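Local structure of arginyl-trna synthetase (Thermus thermophilus, 1IQ0) at residues 122-127 with 386-391; 144-149 with 309-314; 185-190 with 194-199; 529-534 with 574-579. The protein probably catalyses the ATP-dependent attachment of L-arginine to its cognate tRNA, releasing AMP and diphosphate, as a monomeric class I aminoacyl-tRNA synthetase. One frame throughout, in Å; residues are numbered along the deposited sequence.

Contact 1: residues 122-127 with 386-391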
loop_
_atom_site.group_PDB
_atom_site.type_symbol
_atom_site.label_atom_id
_atom_site.label_comp_id
_atom_site.label_asym_id
_atom_site.label_seq_id
_atom_site.Cartn_x
_atom_site.Cartn_y
_atom_site.Cartn_z
ATOM N N HIS A 122 11.713 -1.933 -8.049
ATOM C CA HIS A 122 11.162 -2.745 -6.972
ATOM C C HIS A 122 10.793 -1.917 -5.744
ATOM O O HIS A 122 10.055 -2.385 -4.876
ATOM C CB HIS A 122 12.180 -3.821 -6.573
ATOM C CG HIS A 122 12.528 -4.757 -7.686
ATOM N ND1 HIS A 122 13.813 -5.208 -7.909
ATOM C CD2 HIS A 122 11.753 -5.340 -8.631
ATOM C CE1 HIS A 122 13.813 -6.031 -8.941
ATOM N NE2 HIS A 122 12.576 -6.130 -9.396
ATOM N N LEU A 123 11.316 -0.693 -5.675
ATOM C CA LEU A 123 11.061 0.204 -4.551
ATOM C C LEU A 123 9.590 0.539 -4.377
ATOM O O LEU A 123 9.030 0.359 -3.300
ATOM C CB LEU A 123 11.830 1.512 -4.727
ATOM C CG LEU A 123 12.916 1.845 -3.710
ATOM C CD1 LEU A 123 13.482 3.207 -4.055
ATOM C CD2 LEU A 123 12.348 1.836 -2.304
ATOM N N ARG A 124 8.974 1.049 -5.436
ATOM C CA ARG A 124 7.571 1.418 -5.376
ATOM C C ARG A 124 6.681 0.223 -5.019
ATOM O O ARG A 124 5.742 0.356 -4.228
ATOM C CB ARG A 124 7.110 2.029 -6.703
ATOM C CG ARG A 124 5.600 2.179 -6.765
ATOM C CD ARG A 124 5.117 3.596 -6.975
ATOM N NE ARG A 124 5.220 4.027 -8.358
ATOM C CZ ARG A 124 4.504 5.015 -8.893
ATOM N NH1 ARG A 124 3.617 5.676 -8.169
ATOM N NH2 ARG A 124 4.699 5.362 -10.156
ATOM N N ASN A 125 6.985 -0.936 -5.602
ATOM C CA ASN A 125 6.220 -2.157 -5.360
ATOM C C ASN A 125 6.151 -2.421 -3.864
ATOM O O ASN A 125 5.071 -2.560 -3.298
ATOM C CB ASN A 125 6.890 -3.347 -6.067
ATOM C CG ASN A 125 6.115 -4.650 -5.907
ATOM O OD1 ASN A 125 5.790 -5.318 -6.897
ATOM N ND2 ASN A 125 5.820 -5.021 -4.665
ATOM N N ILE A 126 7.318 -2.487 -3.238
ATOM C CA ILE A 126 7.425 -2.751 -1.813
ATOM C C ILE A 126 6.732 -1.676 -0.972
ATOM O O ILE A 126 5.947 -1.990 -0.074
ATOM C CB ILE A 126 8.914 -2.852 -1.394
ATOM C CG1 ILE A 126 9.598 -3.952 -2.211
ATOM C CG2 ILE A 126 9.028 -3.139 0.102
ATOM C CD1 ILE A 126 11.047 -4.197 -1.850
ATOM N N ALA A 127 7.019 -0.412 -1.273
ATOM C CA ALA A 127 6.432 0.703 -0.535
ATOM C C ALA A 127 4.907 0.715 -0.619
ATOM O O ALA A 127 4.230 0.852 0.397
ATOM C CB ALA A 127 6.998 2.036 -1.052
ATOM N N GLU A 386 3.234 2.722 -12.014
ATOM C CA GLU A 386 4.108 3.192 -13.080
ATOM C C GLU A 386 5.582 3.136 -12.694
ATOM O O GLU A 386 5.941 2.847 -11.551
ATOM C CB GLU A 386 3.748 4.626 -13.471
ATOM C CG GLU A 386 2.848 4.739 -14.686
ATOM C CD GLU A 386 3.418 4.029 -15.907
ATOM O OE1 GLU A 386 4.646 3.802 -15.959
ATOM O OE2 GLU A 386 2.629 3.711 -16.822
ATOM N N THR A 387 6.425 3.436 -13.674
ATOM C CA THR A 387 7.877 3.424 -13.530
ATOM C C THR A 387 8.389 4.490 -12.567
ATOM O O THR A 387 7.747 5.518 -12.353
ATOM C CB THR A 387 8.554 3.674 -14.895
ATOM O OG1 THR A 387 7.956 2.836 -15.888
ATOM C CG2 THR A 387 10.042 3.376 -14.822
ATOM N N VAL A 388 9.562 4.227 -12.004
ATOM C CA VAL A 388 10.213 5.149 -11.095
ATOM C C VAL A 388 11.576 5.506 -11.677
ATOM O O VAL A 388 12.390 4.625 -11.961
ATOM C CB VAL A 388 10.433 4.532 -9.696
ATOM C CG1 VAL A 388 11.254 5.495 -8.836
ATOM C CG2 VAL A 388 9.097 4.254 -9.035
ATOM N N LEU A 389 11.810 6.800 -11.865
ATOM C CA LEU A 389 13.080 7.281 -12.398
ATOM C C LEU A 389 13.964 7.717 -11.233
ATOM O O LEU A 389 13.462 8.070 -10.164
ATOM C CB LEU A 389 12.848 8.478 -13.330
ATOM C CG LEU A 389 11.882 8.291 -14.500
ATOM C CD1 LEU A 389 11.709 9.603 -15.251
ATOM C CD2 LEU A 389 12.420 7.218 -15.426
ATOM N N LEU A 390 15.275 7.680 -11.439
ATOM C CA LEU A 390 16.222 8.115 -10.415
ATOM C C LEU A 390 16.973 9.310 -11.004
ATOM O O LEU A 390 17.764 9.161 -11.939
ATOM C CB LEU A 390 17.207 6.998 -10.059
ATOM C CG LEU A 390 18.252 7.388 -8.998
ATOM C CD1 LEU A 390 17.552 7.787 -7.702
ATOM C CD2 LEU A 390 19.196 6.221 -8.746
ATOM N N GLU A 391 16.706 10.496 -10.464
ATOM C CA GLU A 391 17.329 11.721 -10.948
ATOM C C GLU A 391 17.009 11.915 -12.430
ATOM O O GLU A 391 17.884 12.254 -13.224
ATOM C CB GLU A 391 18.846 11.669 -10.742
ATOM C CG GLU A 391 19.306 11.790 -9.283
ATOM C CD GLU A 391 18.981 13.147 -8.656
ATOM O OE1 GLU A 391 18.924 14.152 -9.397
ATOM O OE2 GLU A 391 18.798 13.211 -7.421
#

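Contact 2: residues 144-149 with 309-314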
loop_
_atom_site.group_PDB
_atom_site.type_symbol
_atom_site.label_atom_id
_atom_site.label_comp_id
_atom_site.label_asym_id
_atom_site.label_seq_id
_atom_site.Cartn_x
_atom_site.Cartn_y
_atom_site.Cartn_z
ATOM N N LEU A 144 -2.813 -10.532 5.507
ATOM C CA LEU A 144 -1.649 -11.404 5.421
ATOM C C LEU A 144 -0.860 -10.976 4.193
ATOM O O LEU A 144 -1.432 -10.746 3.125
ATOM C CB LEU A 144 -2.065 -12.870 5.289
ATOM C CG LEU A 144 -2.655 -13.538 6.531
ATOM C CD1 LEU A 144 -3.002 -14.989 6.191
ATOM C CD2 LEU A 144 -1.661 -13.483 7.696
ATOM N N VAL A 145 0.452 -10.849 4.353
ATOM C CA VAL A 145 1.327 -10.438 3.263
ATOM C C VAL A 145 2.126 -11.636 2.744
ATOM O O VAL A 145 2.825 -12.316 3.497
ATOM C CB VAL A 145 2.289 -9.320 3.737
ATOM C CG1 VAL A 145 3.353 -9.039 2.677
ATOM C CG2 VAL A 145 1.493 -8.052 4.022
ATOM N N LEU A 146 2.014 -11.886 1.448
ATOM C CA LEU A 146 2.711 -13.003 0.831
ATOM C C LEU A 146 3.774 -12.515 -0.142
ATOM O O LEU A 146 3.551 -11.557 -0.879
ATOM C CB LEU A 146 1.703 -13.890 0.089
ATOM C CG LEU A 146 2.195 -15.127 -0.676
ATOM C CD1 LEU A 146 1.023 -16.066 -0.895
ATOM C CD2 LEU A 146 2.816 -14.723 -2.020
ATOM N N ASN A 147 4.930 -13.174 -0.126
ATOM C CA ASN A 147 6.023 -12.845 -1.037
ATOM C C ASN A 147 6.289 -14.113 -1.866
ATOM O O ASN A 147 6.690 -15.141 -1.323
ATOM C CB ASN A 147 7.267 -12.435 -0.241
ATOM C CG ASN A 147 8.396 -11.917 -1.129
ATOM O OD1 ASN A 147 9.405 -11.405 -0.633
ATOM N ND2 ASN A 147 8.232 -12.050 -2.439
ATOM N N TYR A 148 6.032 -14.037 -3.172
ATOM C CA TYR A 148 6.209 -15.174 -4.079
ATOM C C TYR A 148 7.651 -15.282 -4.551
ATOM O O TYR A 148 8.198 -14.328 -5.091
ATOM C CB TYR A 148 5.278 -15.030 -5.290
ATOM C CG TYR A 148 5.594 -15.965 -6.441
ATOM C CD1 TYR A 148 5.450 -17.348 -6.304
ATOM C CD2 TYR A 148 6.061 -15.466 -7.659
ATOM C CE1 TYR A 148 5.764 -18.216 -7.352
ATOM C CE2 TYR A 148 6.378 -16.321 -8.716
ATOM C CZ TYR A 148 6.226 -17.698 -8.554
ATOM O OH TYR A 148 6.515 -18.547 -9.594
ATOM N N ILE A 149 8.253 -16.452 -4.353
ATOM C CA ILE A 149 9.645 -16.676 -4.732
ATOM C C ILE A 149 9.743 -17.621 -5.938
ATOM O O ILE A 149 9.498 -18.819 -5.820
ATOM C CB ILE A 149 10.444 -17.282 -3.538
ATOM C CG1 ILE A 149 10.130 -16.519 -2.241
ATOM C CG2 ILE A 149 11.943 -17.226 -3.824
ATOM C CD1 ILE A 149 10.517 -15.027 -2.256
ATOM N N GLN A 309 -3.958 -18.498 -7.791
ATOM C CA GLN A 309 -5.089 -17.701 -7.317
ATOM C C GLN A 309 -6.089 -18.615 -6.604
ATOM O O GLN A 309 -6.652 -18.246 -5.579
ATOM C CB GLN A 309 -5.794 -17.020 -8.493
ATOM C CG GLN A 309 -6.972 -16.129 -8.108
ATOM C CD GLN A 309 -6.539 -14.885 -7.344
ATOM O OE1 GLN A 309 -5.509 -14.285 -7.652
ATOM N NE2 GLN A 309 -7.333 -14.485 -6.354
ATOM N N PHE A 310 -6.314 -19.801 -7.161
ATOM C CA PHE A 310 -7.241 -20.759 -6.568
ATOM C C PHE A 310 -6.810 -21.163 -5.159
ATOM O O PHE A 310 -7.644 -21.291 -4.261
ATOM C CB PHE A 310 -7.362 -22.006 -7.457
ATOM C CG PHE A 310 -8.327 -21.850 -8.612
ATOM C CD1 PHE A 310 -8.656 -22.946 -9.409
ATOM C CD2 PHE A 310 -8.914 -20.620 -8.899
ATOM C CE1 PHE A 310 -9.551 -22.826 -10.472
ATOM C CE2 PHE A 310 -9.814 -20.489 -9.964
ATOM C CZ PHE A 310 -10.134 -21.596 -10.752
ATOM N N TRP A 311 -5.508 -21.358 -4.967
ATOM C CA TRP A 311 -4.984 -21.738 -3.662
ATOM C C TRP A 311 -5.155 -20.587 -2.679
ATOM O O TRP A 311 -5.553 -20.792 -1.539
ATOM C CB TRP A 311 -3.502 -22.102 -3.759
ATOM C CG TRP A 311 -2.854 -22.278 -2.408
ATOM C CD1 TRP A 311 -2.910 -23.383 -1.599
ATOM C CD2 TRP A 311 -2.111 -21.289 -1.680
ATOM N NE1 TRP A 311 -2.247 -23.138 -0.411
ATOM C CE2 TRP A 311 -1.751 -21.862 -0.438
ATOM C CE3 TRP A 311 -1.720 -19.972 -1.958
ATOM C CZ2 TRP A 311 -1.017 -21.162 0.525
ATOM C CZ3 TRP A 311 -0.989 -19.273 -1.001
ATOM C CH2 TRP A 311 -0.646 -19.869 0.225
ATOM N N LYS A 312 -4.852 -19.374 -3.128
ATOM C CA LYS A 312 -4.974 -18.189 -2.279
ATOM C C LYS A 312 -6.373 -18.058 -1.692
ATOM O O LYS A 312 -6.530 -17.666 -0.534
ATOM C CB LYS A 312 -4.653 -16.921 -3.076
ATOM C CG LYS A 312 -3.184 -16.740 -3.451
ATOM C CD LYS A 312 -2.973 -15.393 -4.141
ATOM C CE LYS A 312 -1.498 -15.097 -4.401
ATOM N NZ LYS A 312 -1.369 -13.806 -5.153
ATOM N N MET A 313 -7.386 -18.387 -2.492
ATOM C CA MET A 313 -8.766 -18.280 -2.035
ATOM C C MET A 313 -9.351 -19.582 -1.478
ATOM O O MET A 313 -10.557 -19.686 -1.281
ATOM C CB MET A 313 -9.649 -17.715 -3.163
ATOM C CG MET A 313 -9.262 -16.268 -3.545
ATOM S SD MET A 313 -10.149 -15.568 -4.952
ATOM C CE MET A 313 -10.541 -13.868 -4.316
ATOM N N GLY A 314 -8.494 -20.567 -1.226
ATOM C CA GLY A 314 -8.953 -21.820 -0.647
ATOM C C GLY A 314 -9.653 -22.809 -1.554
ATOM O O GLY A 314 -10.175 -23.824 -1.091
#

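Contact 3: residues 185-190 with 194-199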
loop_
_atom_site.group_PDB
_atom_site.type_symbol
_atom_site.label_atom_id
_atom_site.label_comp_id
_atom_site.label_asym_id
_atom_site.label_seq_id
_atom_site.Cartn_x
_atom_site.Cartn_y
_atom_site.Cartn_z
ATOM N N VAL A 185 25.418 -9.879 -14.513
ATOM C CA VAL A 185 25.803 -8.832 -15.454
ATOM C C VAL A 185 26.943 -9.264 -16.376
ATOM O O VAL A 185 26.939 -8.927 -17.557
ATOM C CB VAL A 185 26.220 -7.522 -14.724
ATOM C CG1 VAL A 185 26.861 -6.541 -15.720
ATOM C CG2 VAL A 185 24.994 -6.874 -14.080
ATOM N N ARG A 186 27.923 -9.999 -15.852
ATOM C CA ARG A 186 29.015 -10.431 -16.713
ATOM C C ARG A 186 28.473 -11.364 -17.795
ATOM O O ARG A 186 28.815 -11.226 -18.970
ATOM C CB ARG A 186 30.121 -11.149 -15.936
ATOM C CG ARG A 186 31.455 -11.011 -16.660
ATOM C CD ARG A 186 32.331 -12.245 -16.632
ATOM N NE ARG A 186 33.056 -12.396 -15.381
ATOM C CZ ARG A 186 34.195 -13.072 -15.266
ATOM N NH1 ARG A 186 34.733 -13.647 -16.333
ATOM N NH2 ARG A 186 34.791 -13.183 -14.086
ATOM N N LEU A 187 27.615 -12.300 -17.395
ATOM C CA LEU A 187 27.024 -13.242 -18.341
ATOM C C LEU A 187 26.362 -12.528 -19.517
ATOM O O LEU A 187 26.585 -12.891 -20.674
ATOM C CB LEU A 187 25.984 -14.134 -17.647
ATOM C CG LEU A 187 25.237 -15.105 -18.577
ATOM C CD1 LEU A 187 26.222 -16.106 -19.165
ATOM C CD2 LEU A 187 24.133 -15.836 -17.810
ATOM N N HIS A 188 25.548 -11.515 -19.227
ATOM C CA HIS A 188 24.855 -10.783 -20.287
ATOM C C HIS A 188 25.715 -9.819 -21.097
ATOM O O HIS A 188 25.242 -9.236 -22.071
ATOM C CB HIS A 188 23.646 -10.033 -19.726
ATOM C CG HIS A 188 22.413 -10.874 -19.648
ATOM N ND1 HIS A 188 22.192 -11.782 -18.634
ATOM C CD2 HIS A 188 21.369 -11.001 -20.500
ATOM C CE1 HIS A 188 21.066 -12.430 -18.866
ATOM N NE2 HIS A 188 20.548 -11.976 -19.992
ATOM N N GLN A 189 26.967 -9.641 -20.695
ATOM C CA GLN A 189 27.868 -8.765 -21.436
ATOM C C GLN A 189 28.829 -9.666 -22.198
ATOM O O GLN A 189 29.621 -9.201 -23.018
ATOM C CB GLN A 189 28.664 -7.859 -20.488
ATOM C CG GLN A 189 27.823 -6.867 -19.707
ATOM C CD GLN A 189 28.667 -5.914 -18.878
ATOM O OE1 GLN A 189 29.598 -6.328 -18.189
ATOM N NE2 GLN A 189 28.336 -4.630 -18.936
ATOM N N ASP A 190 28.745 -10.964 -21.920
ATOM C CA ASP A 190 29.617 -11.935 -22.562
ATOM C C ASP A 190 29.313 -12.039 -24.055
ATOM O O ASP A 190 28.167 -12.266 -24.454
ATOM C CB ASP A 190 29.459 -13.302 -21.902
ATOM C CG ASP A 190 30.571 -14.258 -22.281
ATOM O OD1 ASP A 190 30.956 -14.270 -23.470
ATOM O OD2 ASP A 190 31.053 -15.000 -21.395
ATOM N N GLU A 194 24.878 -16.121 -26.436
ATOM C CA GLU A 194 23.985 -17.008 -27.188
ATOM C C GLU A 194 24.514 -18.440 -27.207
ATOM O O GLU A 194 23.773 -19.396 -26.985
ATOM C CB GLU A 194 23.817 -16.503 -28.623
ATOM C CG GLU A 194 23.183 -15.123 -28.713
ATOM C CD GLU A 194 21.773 -15.086 -28.145
ATOM O OE1 GLU A 194 21.240 -13.975 -27.940
ATOM O OE2 GLU A 194 21.191 -16.168 -27.909
ATOM N N ARG A 195 25.807 -18.582 -27.457
ATOM C CA ARG A 195 26.427 -19.898 -27.508
ATOM C C ARG A 195 26.313 -20.636 -26.173
ATOM O O ARG A 195 26.425 -21.858 -26.119
ATOM C CB ARG A 195 27.898 -19.760 -27.911
ATOM C CG ARG A 195 28.647 -21.077 -28.016
ATOM C CD ARG A 195 30.019 -20.892 -28.655
ATOM N NE ARG A 195 30.747 -22.155 -28.742
ATOM C CZ ARG A 195 31.899 -22.316 -29.386
ATOM N NH1 ARG A 195 32.463 -21.291 -30.009
ATOM N NH2 ARG A 195 32.490 -23.502 -29.399
ATOM N N LEU A 196 26.073 -19.894 -25.098
ATOM C CA LEU A 196 25.971 -20.494 -23.771
ATOM C C LEU A 196 24.575 -20.991 -23.379
ATOM O O LEU A 196 24.417 -21.638 -22.343
ATOM C CB LEU A 196 26.482 -19.493 -22.724
ATOM C CG LEU A 196 27.974 -19.143 -22.845
ATOM C CD1 LEU A 196 28.296 -17.894 -22.038
ATOM C CD2 LEU A 196 28.817 -20.328 -22.374
ATOM N N GLN A 197 23.567 -20.711 -24.202
ATOM C CA GLN A 197 22.205 -21.134 -23.876
ATOM C C GLN A 197 22.056 -22.615 -23.522
ATOM O O GLN A 197 21.371 -22.956 -22.555
ATOM C CB GLN A 197 21.239 -20.769 -25.012
ATOM C CG GLN A 197 21.137 -19.262 -25.259
ATOM C CD GLN A 197 20.857 -18.466 -23.985
ATOM O OE1 GLN A 197 19.815 -18.632 -23.355
ATOM N NE2 GLN A 197 21.794 -17.604 -23.604
ATOM N N PRO A 198 22.684 -23.520 -24.297
ATOM C CA PRO A 198 22.542 -24.939 -23.952
ATOM C C PRO A 198 23.019 -25.236 -22.530
ATOM O O PRO A 198 22.365 -25.964 -21.785
ATOM C CB PRO A 198 23.388 -25.640 -25.016
ATOM C CG PRO A 198 23.208 -24.739 -26.215
ATOM C CD PRO A 198 23.365 -23.358 -25.595
ATOM N N ALA A 199 24.155 -24.663 -22.153
ATOM C CA ALA A 199 24.693 -24.874 -20.812
ATOM C C ALA A 199 23.743 -24.283 -19.761
ATOM O O ALA A 199 23.555 -24.850 -18.680
ATOM C CB ALA A 199 26.082 -24.236 -20.696
#

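Contact 4: residues 529-534 with 574-579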
loop_
_atom_site.group_PDB
_atom_site.type_symbol
_atom_site.label_atom_id
_atom_site.label_comp_id
_atom_site.label_asym_id
_atom_site.label_seq_id
_atom_site.Cartn_x
_atom_site.Cartn_y
_atom_site.Cartn_z
ATOM N N ALA A 529 -1.309 9.687 2.245
ATOM C CA ALA A 529 -0.092 10.466 2.117
ATOM C C ALA A 529 -0.446 11.930 1.922
ATOM O O ALA A 529 0.112 12.799 2.582
ATOM C CB ALA A 529 0.733 9.959 0.933
ATOM N N GLN A 530 -1.385 12.195 1.019
ATOM C CA GLN A 530 -1.804 13.560 0.742
ATOM C C GLN A 530 -2.454 14.186 1.980
ATOM O O GLN A 530 -2.234 15.356 2.274
ATOM C CB GLN A 530 -2.770 13.587 -0.443
ATOM C CG GLN A 530 -3.204 14.983 -0.874
ATOM C CD GLN A 530 -2.024 15.895 -1.176
ATOM O OE1 GLN A 530 -1.155 15.562 -1.990
ATOM N NE2 GLN A 530 -1.985 17.051 -0.516
ATOM N N TYR A 531 -3.253 13.412 2.709
ATOM C CA TYR A 531 -3.877 13.942 3.916
ATOM C C TYR A 531 -2.809 14.384 4.919
ATOM O O TYR A 531 -2.957 15.409 5.587
ATOM C CB TYR A 531 -4.761 12.895 4.604
ATOM C CG TYR A 531 -5.188 13.341 5.988
ATOM C CD1 TYR A 531 -6.151 14.343 6.153
ATOM C CD2 TYR A 531 -4.580 12.822 7.134
ATOM C CE1 TYR A 531 -6.496 14.818 7.429
ATOM C CE2 TYR A 531 -4.917 13.293 8.416
ATOM C CZ TYR A 531 -5.877 14.293 8.550
ATOM O OH TYR A 531 -6.216 14.772 9.800
ATOM N N LEU A 532 -1.743 13.598 5.033
ATOM C CA LEU A 532 -0.677 13.917 5.973
ATOM C C LEU A 532 0.050 15.202 5.594
ATOM O O LEU A 532 0.469 15.957 6.466
ATOM C CB LEU A 532 0.308 12.750 6.079
ATOM C CG LEU A 532 -0.269 11.474 6.710
ATOM C CD1 LEU A 532 0.827 10.417 6.802
ATOM C CD2 LEU A 532 -0.828 11.777 8.099
ATOM N N LEU A 533 0.203 15.447 4.296
ATOM C CA LEU A 533 0.845 16.670 3.834
ATOM C C LEU A 533 -0.043 17.842 4.241
ATOM O O LEU A 533 0.440 18.842 4.776
ATOM C CB LEU A 533 1.011 16.661 2.310
ATOM C CG LEU A 533 2.192 15.853 1.763
ATOM C CD1 LEU A 533 2.197 15.891 0.238
ATOM C CD2 LEU A 533 3.490 16.440 2.303
ATOM N N ASP A 534 -1.345 17.707 3.990
ATOM C CA ASP A 534 -2.297 18.754 4.338
ATOM C C ASP A 534 -2.343 19.021 5.844
ATOM O O ASP A 534 -2.407 20.170 6.272
ATOM C CB ASP A 534 -3.702 18.390 3.847
ATOM C CG ASP A 534 -3.790 18.295 2.328
ATOM O OD1 ASP A 534 -2.979 18.942 1.635
ATOM O OD2 ASP A 534 -4.686 17.590 1.823
ATOM N N GLN A 574 0.070 15.334 17.083
ATOM C CA GLN A 574 1.287 14.529 17.075
ATOM C C GLN A 574 0.937 13.045 16.973
ATOM O O GLN A 574 1.597 12.294 16.263
ATOM C CB GLN A 574 2.121 14.785 18.333
ATOM C CG GLN A 574 1.620 14.083 19.571
ATOM C CD GLN A 574 2.451 12.873 19.941
ATOM O OE1 GLN A 574 3.093 12.253 19.093
ATOM N NE2 GLN A 574 2.425 12.516 21.219
ATOM N N ARG A 575 -0.096 12.624 17.695
ATOM C CA ARG A 575 -0.525 11.235 17.651
ATOM C C ARG A 575 -1.053 10.878 16.258
ATOM O O ARG A 575 -0.786 9.796 15.748
ATOM C CB ARG A 575 -1.615 10.980 18.693
ATOM C CG ARG A 575 -1.107 10.874 20.120
ATOM C CD ARG A 575 -2.277 10.722 21.076
ATOM N NE ARG A 575 -1.849 10.496 22.453
ATOM C CZ ARG A 575 -2.688 10.354 23.475
ATOM N NH1 ARG A 575 -4.000 10.418 23.272
ATOM N NH2 ARG A 575 -2.219 10.137 24.696
ATOM N N THR A 576 -1.790 11.796 15.642
ATOM C CA THR A 576 -2.339 11.547 14.311
ATOM C C THR A 576 -1.233 11.448 13.259
ATOM O O THR A 576 -1.293 10.602 12.364
ATOM C CB THR A 576 -3.341 12.651 13.914
ATOM O OG1 THR A 576 -4.437 12.638 14.837
ATOM C CG2 THR A 576 -3.871 12.422 12.503
ATOM N N LEU A 577 -0.225 12.309 13.361
ATOM C CA LEU A 577 0.873 12.251 12.410
ATOM C C LEU A 577 1.711 10.987 12.633
ATOM O O LEU A 577 2.153 10.358 11.670
ATOM C CB LEU A 577 1.754 13.491 12.527
ATOM C CG LEU A 577 1.119 14.797 12.055
ATOM C CD1 LEU A 577 2.145 15.910 12.163
ATOM C CD2 LEU A 577 0.632 14.649 10.597
ATOM N N ALA A 578 1.918 10.612 13.897
ATOM C CA ALA A 578 2.701 9.416 14.223
ATOM C C ALA A 578 2.009 8.164 13.690
ATOM O O ALA A 578 2.641 7.307 13.082
ATOM C CB ALA A 578 2.898 9.293 15.749
ATOM N N THR A 579 0.704 8.069 13.929
ATOM C CA THR A 579 -0.086 6.933 13.469
ATOM C C THR A 579 -0.135 6.896 11.941
ATOM O O THR A 579 0.112 5.857 11.332
ATOM C CB THR A 579 -1.516 7.002 14.045
ATOM O OG1 THR A 579 -1.447 6.835 15.467
ATOM C CG2 THR A 579 -2.409 5.901 13.451
#

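Contact 1: residues 122-127 with 386-391
Arg124 and Val388 join the helix that starts at the predicted HIGH motif to strand 380-390 of the parallel core in the class I nucleotide-binding fold. The tight part is apolar: Arg124 CB lies 3.8 Å from Val388 CG2, and the same methyl supports NE at 3.9 Å. Bends at chi2 (121°) and chi3 (79°) then swing the guanidinium round to the backbone of Glu386. There its edge faces one carbonyl oxygen, with NH2 3.1 Å from Glu386 O at an N-H...O angle of 143° and NE at 3.5 Å, two weak bonds; NH2 also donates to Lys453 O, which helps fix its rotation. The looser, partly exposed side belongs to Glu386 and Thr387. Only CB of the Glu386 side chain approaches the arginine, since the chain leads away and OE1 ends 6.0 Å from Arg124 NH2. Glu386 OE2 forms a salt bridge with Arg356, while OE1 accepts the N-H of Thr387 at 2.9 Å on its anti side.

Contact 2: residues 144-149 with 309-314
Leu146 and Trp311 meet where helix 301-312 lies against strand 141-149, one of the parallel central strands of the class I catalytic fold. The contact is small, 91 Å² summed over both sides, and the CA atoms at the nearest point, Leu146 and Lys312, are 9.8 Å apart, a gap bridged by side chains. Leu146 can be followed outward. Its CB sets off toward the helix but remains 5.6 Å from Lys312 CE. With CG anti to the backbone N (chi1 179°), the chain extends, and Leu146 CG is about equally far, 5.2 Å, from Lys312 CE and from Trp311 CZ3. At the branch the methyls part. CD1 makes the contact, sitting in the plane of the indole and touching its edge at Trp311 CZ3, 3.8 Å away; it also comes within 4.4 Å of Lys312 CE. Leu146 CD2 stays 4.9 Å from Lys312 CE. Around this helix-to-strand contact, Leu146 also packs on Val238 of the adjacent strand and on Glu108, and Trp311 shares Val238. Just beyond, the helix ends in a Schellman motif with Gly314 at the C-prime position, where phi is 77°. Lys312 lies extended from CB to NZ, carrying its amine past the leucine to the neighbouring strand 104-108, where NZ forms a salt bridge with Glu108 OE2.

Contact 3: residues 185-190 with 194-199
Leu196 is the hub of this contact: 48 Å² of its surface is buried by segment 185-190, about as much as Leu187 (23 Å²) and Asp190 (21 Å²) lose together. A single methyl, Leu196 CD1, does the touching. It is 4.0 Å from Leu187 CD1, a van der Waals contact between methyls, and 4.0 Å from Asp190 OD2, a looser approach. The two leucines point in opposing directions and overlap at their tips. Leu187 reaches across because its CG is anti to the backbone N (chi1 176°), although its CB does not aim directly at the other segment. Asp190 starts toward Leu196, and its side chain stands roughly perpendicular to that of the leucine. Its carboxylate is held from elsewhere: OD2 is hydrogen-bonded to Tyr166 OH, and OD1 accepts the N-H of Glu192, the bond of an Asx turn, which ties the aspartate to the connection between the segments. Bonds at both oxygens restrain the carboxylate, and OD2 alone lies beside the leucine methyl. The contact thus closes the short link between helices 176-189 and 197-208, in the outlying part of the chain about 37 Å from its centre. Helix 154-165 touches both segments, with Glu158 against Leu187, His165 against Leu196 and Phe161 against Ala199.

Contact 4: residues 529-534 with 574-579
Leu532 and Leu577 supply the apolar core of this contact, their CD2 methyls 4.1 Å apart where the two CA atoms approach to 6.8 Å. The side chains run alongside and antiparallel to one another. In both, CG is anti to the carbonyl carbon (chi1 -67° and -69°), which carries the CD2 branches to each other although neither CB aims straight at the other helix. Leu532 CD2 also rests 4.4 Å from Thr576 O, a touch of methyl on backbone. A second, looser contact joins Tyr531 to Thr576, whose CG2 approaches the edge of the phenol ring near its plane, 4.3 Å from Tyr531 OH. These helices, 525-544 and 562-583, belong to the helical anticodon-binding domain of the DALR family; their short segments run nearly antiparallel, at 150°, with axes 10.7 Å apart. The polar bonds of the touching side chains lead elsewhere. Tyr531 OH is hydrogen-bonded to Asp508 O, and Thr576 OG1 turns back to Ser572 O, one turn earlier in its own helix, which leaves CG2 to face the tyrosine. Phe512 of helix 512-522 packs on Thr576, and Ala476 of helix 470-487 on Leu577.

How the contacts relate
From the N terminus, contact 1 opens first at helix 120-138, and contact 2 opens on strand 141-149, which follows directly. Contact 3 both opens and closes inside the loop of contact 2, across a link of three residues. Contact 2 then closes at 309-314 and contact 1 at 386-391, so the three are nested without crossing. Contacts 1 and 2 bring helices onto the same mixed sheet, their centres about 23 Å apart, whereas contact 3 closes the turn between two successive helices at the periphery. Contact 4 comes later, in series, joining two helices of the anticodon-binding domain; its centre is about 50 Å from that of contact 3, on the opposite side of the chain's centre.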